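Local coordinates for protein sulfotransferase (Mycobacterium tuberculosis, PDB 2ZQ5) that probably transfers a sulfuryl group from an activated sulfate donor to an acceptor substrate, at residues E50-F64 with H271-A283. Numbering follows the deposited sequence.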
# COMPACT_ATOMS: atom_id res chain seq x y z
N GLU A 50 22.25 1.00 7.71
CA GLU A 50 22.50 1.60 6.41
C GLU A 50 21.59 2.76 6.00
O GLU A 50 21.88 3.45 5.02
CB GLU A 50 22.44 0.51 5.34
CG GLU A 50 21.28 -0.44 5.56
CD GLU A 50 21.24 -1.61 4.60
OE1 GLU A 50 22.30 -2.24 4.36
OE2 GLU A 50 20.15 -1.92 4.10
N ALA A 51 20.50 2.98 6.73
CA ALA A 51 19.57 4.04 6.36
C ALA A 51 20.04 5.46 6.69
O ALA A 51 19.41 6.43 6.27
CB ALA A 51 18.21 3.78 6.99
N GLY A 52 21.13 5.58 7.44
CA GLY A 52 21.65 6.90 7.79
C GLY A 52 20.61 7.82 8.39
O GLY A 52 20.55 9.01 8.07
N LEU A 53 19.77 7.28 9.27
CA LEU A 53 18.72 8.06 9.88
C LEU A 53 19.21 9.16 10.82
O LEU A 53 20.22 9.00 11.51
CB LEU A 53 17.76 7.14 10.66
CG LEU A 53 17.04 6.06 9.84
CD1 LEU A 53 16.14 5.27 10.77
CD2 LEU A 53 16.24 6.70 8.72
N THR A 54 18.48 10.27 10.83
CA THR A 54 18.78 11.40 11.69
C THR A 54 17.96 11.18 12.96
O THR A 54 17.29 10.15 13.10
CB THR A 54 18.32 12.71 11.06
OG1 THR A 54 16.92 12.63 10.78
CG2 THR A 54 19.08 12.98 9.77
N VAL A 55 17.99 12.14 13.87
CA VAL A 55 17.21 12.03 15.10
C VAL A 55 15.74 11.99 14.71
O VAL A 55 14.96 11.19 15.24
CB VAL A 55 17.46 13.24 16.03
CG1 VAL A 55 16.49 13.21 17.21
CG2 VAL A 55 18.89 13.20 16.53
N LEU A 56 15.36 12.85 13.77
CA LEU A 56 13.98 12.92 13.30
C LEU A 56 13.60 11.64 12.56
O LEU A 56 12.52 11.09 12.77
CB LEU A 56 13.80 14.12 12.37
CG LEU A 56 12.44 14.22 11.67
CD1 LEU A 56 11.33 14.36 12.71
CD2 LEU A 56 12.44 15.42 10.73
N GLY A 57 14.49 11.17 11.69
CA GLY A 57 14.21 9.96 10.93
C GLY A 57 13.99 8.75 11.82
O GLY A 57 13.10 7.92 11.57
N SER A 58 14.80 8.63 12.87
CA SER A 58 14.67 7.51 13.80
C SER A 58 13.36 7.62 14.57
O SER A 58 12.68 6.61 14.81
CB SER A 58 15.85 7.49 14.77
OG SER A 58 15.98 8.73 15.43
N LYS A 59 12.99 8.83 14.96
CA LYS A 59 11.75 9.05 15.70
C LYS A 59 10.56 8.68 14.83
O LYS A 59 9.63 8.01 15.29
CB LYS A 59 11.63 10.51 16.13
CG LYS A 59 10.32 10.84 16.84
CD LYS A 59 10.19 12.32 17.15
CE LYS A 59 8.85 12.63 17.80
NZ LYS A 59 8.67 14.08 18.06
N MET A 60 10.59 9.09 13.57
CA MET A 60 9.50 8.80 12.65
C MET A 60 9.35 7.31 12.38
O MET A 60 8.25 6.77 12.45
CB MET A 60 9.70 9.54 11.32
CG MET A 60 9.68 11.06 11.45
SD MET A 60 8.19 11.67 12.26
CE MET A 60 6.99 11.41 10.99
N ASN A 61 10.45 6.63 12.09
CA ASN A 61 10.36 5.21 11.83
C ASN A 61 9.99 4.41 13.07
O ASN A 61 9.35 3.37 12.97
CB ASN A 61 11.65 4.71 11.19
CG ASN A 61 11.77 5.12 9.74
OD1 ASN A 61 10.94 4.75 8.92
ND2 ASN A 61 12.79 5.90 9.42
N ARG A 62 10.38 4.90 14.24
CA ARG A 62 10.02 4.22 15.48
C ARG A 62 8.50 4.30 15.59
O ARG A 62 7.83 3.33 15.96
CB ARG A 62 10.69 4.91 16.67
CG ARG A 62 10.31 4.34 18.03
CD ARG A 62 11.24 4.83 19.14
NE ARG A 62 11.36 6.29 19.19
CZ ARG A 62 12.42 6.97 18.77
NH1 ARG A 62 13.47 6.33 18.27
NH2 ARG A 62 12.44 8.29 18.86
N PHE A 63 7.95 5.46 15.23
CA PHE A 63 6.51 5.69 15.27
C PHE A 63 5.80 4.78 14.27
O PHE A 63 4.79 4.15 14.60
CB PHE A 63 6.22 7.16 14.93
CG PHE A 63 4.76 7.51 15.00
CD1 PHE A 63 4.14 7.74 16.22
CD2 PHE A 63 4.00 7.62 13.83
CE1 PHE A 63 2.78 8.07 16.29
CE2 PHE A 63 2.65 7.95 13.89
CZ PHE A 63 2.04 8.17 15.12
N PHE A 64 6.33 4.70 13.05
CA PHE A 64 5.71 3.87 12.02
C PHE A 64 5.73 2.38 12.36
O PHE A 64 4.76 1.67 12.10
CB PHE A 64 6.40 4.07 10.66
CG PHE A 64 6.43 5.49 10.19
CD1 PHE A 64 5.34 6.34 10.40
CD2 PHE A 64 7.54 5.98 9.50
CE1 PHE A 64 5.37 7.65 9.93
CE2 PHE A 64 7.57 7.29 9.03
CZ PHE A 64 6.48 8.12 9.25
N HIS A 271 10.85 14.77 -0.92
CA HIS A 271 10.07 15.69 -0.11
C HIS A 271 9.38 15.03 1.08
O HIS A 271 9.30 15.61 2.16
CB HIS A 271 9.04 16.40 -0.98
CG HIS A 271 9.64 17.42 -1.90
ND1 HIS A 271 10.23 18.58 -1.45
CD2 HIS A 271 9.75 17.45 -3.25
CE1 HIS A 271 10.69 19.27 -2.48
NE2 HIS A 271 10.41 18.61 -3.58
N THR A 272 8.90 13.81 0.88
CA THR A 272 8.22 13.10 1.96
C THR A 272 9.17 12.81 3.11
O THR A 272 8.80 12.95 4.28
CB THR A 272 7.65 11.76 1.46
OG1 THR A 272 6.66 12.01 0.46
CG2 THR A 272 7.01 10.99 2.61
N THR A 273 10.39 12.42 2.78
CA THR A 273 11.40 12.04 3.77
C THR A 273 12.45 13.10 4.09
O THR A 273 13.49 12.78 4.67
CB THR A 273 12.14 10.77 3.32
OG1 THR A 273 12.91 11.05 2.15
CG2 THR A 273 11.13 9.66 3.01
N GLU A 274 12.19 14.34 3.71
CA GLU A 274 13.14 15.42 3.96
C GLU A 274 13.53 15.52 5.43
O GLU A 274 12.67 15.59 6.31
CB GLU A 274 12.54 16.75 3.49
CG GLU A 274 13.53 17.90 3.46
CD GLU A 274 12.97 19.12 2.76
OE1 GLU A 274 11.97 19.70 3.26
OE2 GLU A 274 13.52 19.51 1.71
N GLY A 275 14.83 15.50 5.70
CA GLY A 275 15.32 15.59 7.06
C GLY A 275 15.35 14.30 7.85
O GLY A 275 15.77 14.30 9.01
N TRP A 276 14.93 13.19 7.25
CA TRP A 276 14.92 11.91 7.94
C TRP A 276 16.22 11.12 7.82
O TRP A 276 16.47 10.22 8.62
CB TRP A 276 13.79 11.02 7.41
CG TRP A 276 12.41 11.51 7.67
CD1 TRP A 276 12.04 12.66 8.30
CD2 TRP A 276 11.19 10.85 7.30
NE1 TRP A 276 10.67 12.76 8.35
CE2 TRP A 276 10.13 11.66 7.74
CE3 TRP A 276 10.90 9.65 6.63
CZ2 TRP A 276 8.78 11.32 7.53
CZ3 TRP A 276 9.57 9.31 6.43
CH2 TRP A 276 8.53 10.14 6.87
N SER A 277 17.03 11.47 6.83
CA SER A 277 18.27 10.74 6.59
C SER A 277 19.29 11.56 5.82
O SER A 277 18.93 12.44 5.05
CB SER A 277 17.94 9.46 5.80
OG SER A 277 19.11 8.85 5.26
N THR A 278 20.57 11.26 6.05
CA THR A 278 21.64 11.95 5.34
C THR A 278 22.12 11.05 4.20
O THR A 278 22.95 11.46 3.39
CB THR A 278 22.83 12.27 6.27
OG1 THR A 278 23.29 11.07 6.90
CG2 THR A 278 22.41 13.27 7.33
N LYS A 279 21.58 9.83 4.14
CA LYS A 279 21.94 8.85 3.12
C LYS A 279 20.91 8.74 1.99
O LYS A 279 21.27 8.69 0.82
CB LYS A 279 22.12 7.47 3.77
CG LYS A 279 22.44 6.32 2.81
CD LYS A 279 23.78 6.52 2.13
CE LYS A 279 24.19 5.27 1.36
NZ LYS A 279 25.46 5.44 0.60
N PHE A 280 19.63 8.70 2.36
CA PHE A 280 18.56 8.59 1.37
C PHE A 280 18.23 9.98 0.84
O PHE A 280 17.24 10.61 1.22
CB PHE A 280 17.31 7.97 2.01
CG PHE A 280 16.27 7.53 1.01
CD1 PHE A 280 16.53 6.51 0.10
CD2 PHE A 280 15.01 8.12 1.01
CE1 PHE A 280 15.55 6.07 -0.80
CE2 PHE A 280 14.02 7.70 0.12
CZ PHE A 280 14.30 6.67 -0.79
N VAL A 281 19.10 10.46 -0.05
CA VAL A 281 18.97 11.77 -0.67
C VAL A 281 19.55 11.71 -2.08
O VAL A 281 20.27 10.77 -2.42
CB VAL A 281 19.75 12.87 0.11
CG1 VAL A 281 19.23 12.98 1.53
CG2 VAL A 281 21.24 12.53 0.13
N GLY A 282 19.21 12.71 -2.89
CA GLY A 282 19.73 12.81 -4.24
C GLY A 282 19.92 11.54 -5.06
O GLY A 282 18.99 10.78 -5.28
N ALA A 283 21.16 11.33 -5.51
CA ALA A 283 21.50 10.17 -6.33
C ALA A 283 21.17 8.82 -5.70
O ALA A 283 20.88 7.87 -6.42
CB ALA A 283 22.98 10.22 -6.70
O HOH W 1 22.59 10.59 9.51
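A single beta bridge and the N-terminal cap of helix 55-81 join here: Leu53 pairs with Ser277, and Thr54, the N-cap residue, bonds to the loop between helices 262-272 and 282-304 of the sulfotransferase fold. The case illustrates how one hydroxyl can serve helix and neighbour together. Thr54 OG1 accepts from Gly57 N, capping the helix, and donates to Gly275 O at 2.7 Å; a chi1 of 57°, which sets OG1 between the backbone N and the carbonyl carbon, allows both. Leu53 and Ser277 form a non-hydrogen-bonded antiparallel pair, flanked by the bonds Thr54 N to Trp276 O and Thr278 N to Gly52 O, each 3.0 Å. Gly57 CA adds a CA-H...O contact to Trp276 O at 3.2 Å, an approach for which the glycine's lack of a side chain leaves room.

Ser277 does comparable double duty. Its OG, turned anti to the backbone N (chi1 167°), gives its proton in the carbonyl plane to Ala51 O and receives Lys279 N and Phe280 N, an ST turn and ST motif combined, so three bonds grip one oxygen. A water donates to Gly52 O and hydrogen-bonds with Thr278 OG1.

Trp276, at the end of a type II turn from Thr273, carries the apolar half of the contact. Leu56 CD2 touches the edge of its indole at CD1, and Phe64 CE2 and CZ reach Trp276 CH2 obliquely, the Phe64 ring lying at 53° to the six-membered ring of the indole; Leu163 packs against Met60 and Phe64 from another loop. Thr272 O and Thr273 CA lie over one indole face. Over the opposite face comes Met60, with CG 4.0 Å from the centroid of the Trp276 five-membered ring in a CH-pi contact and CE 3.9 Å from Trp276 CZ2.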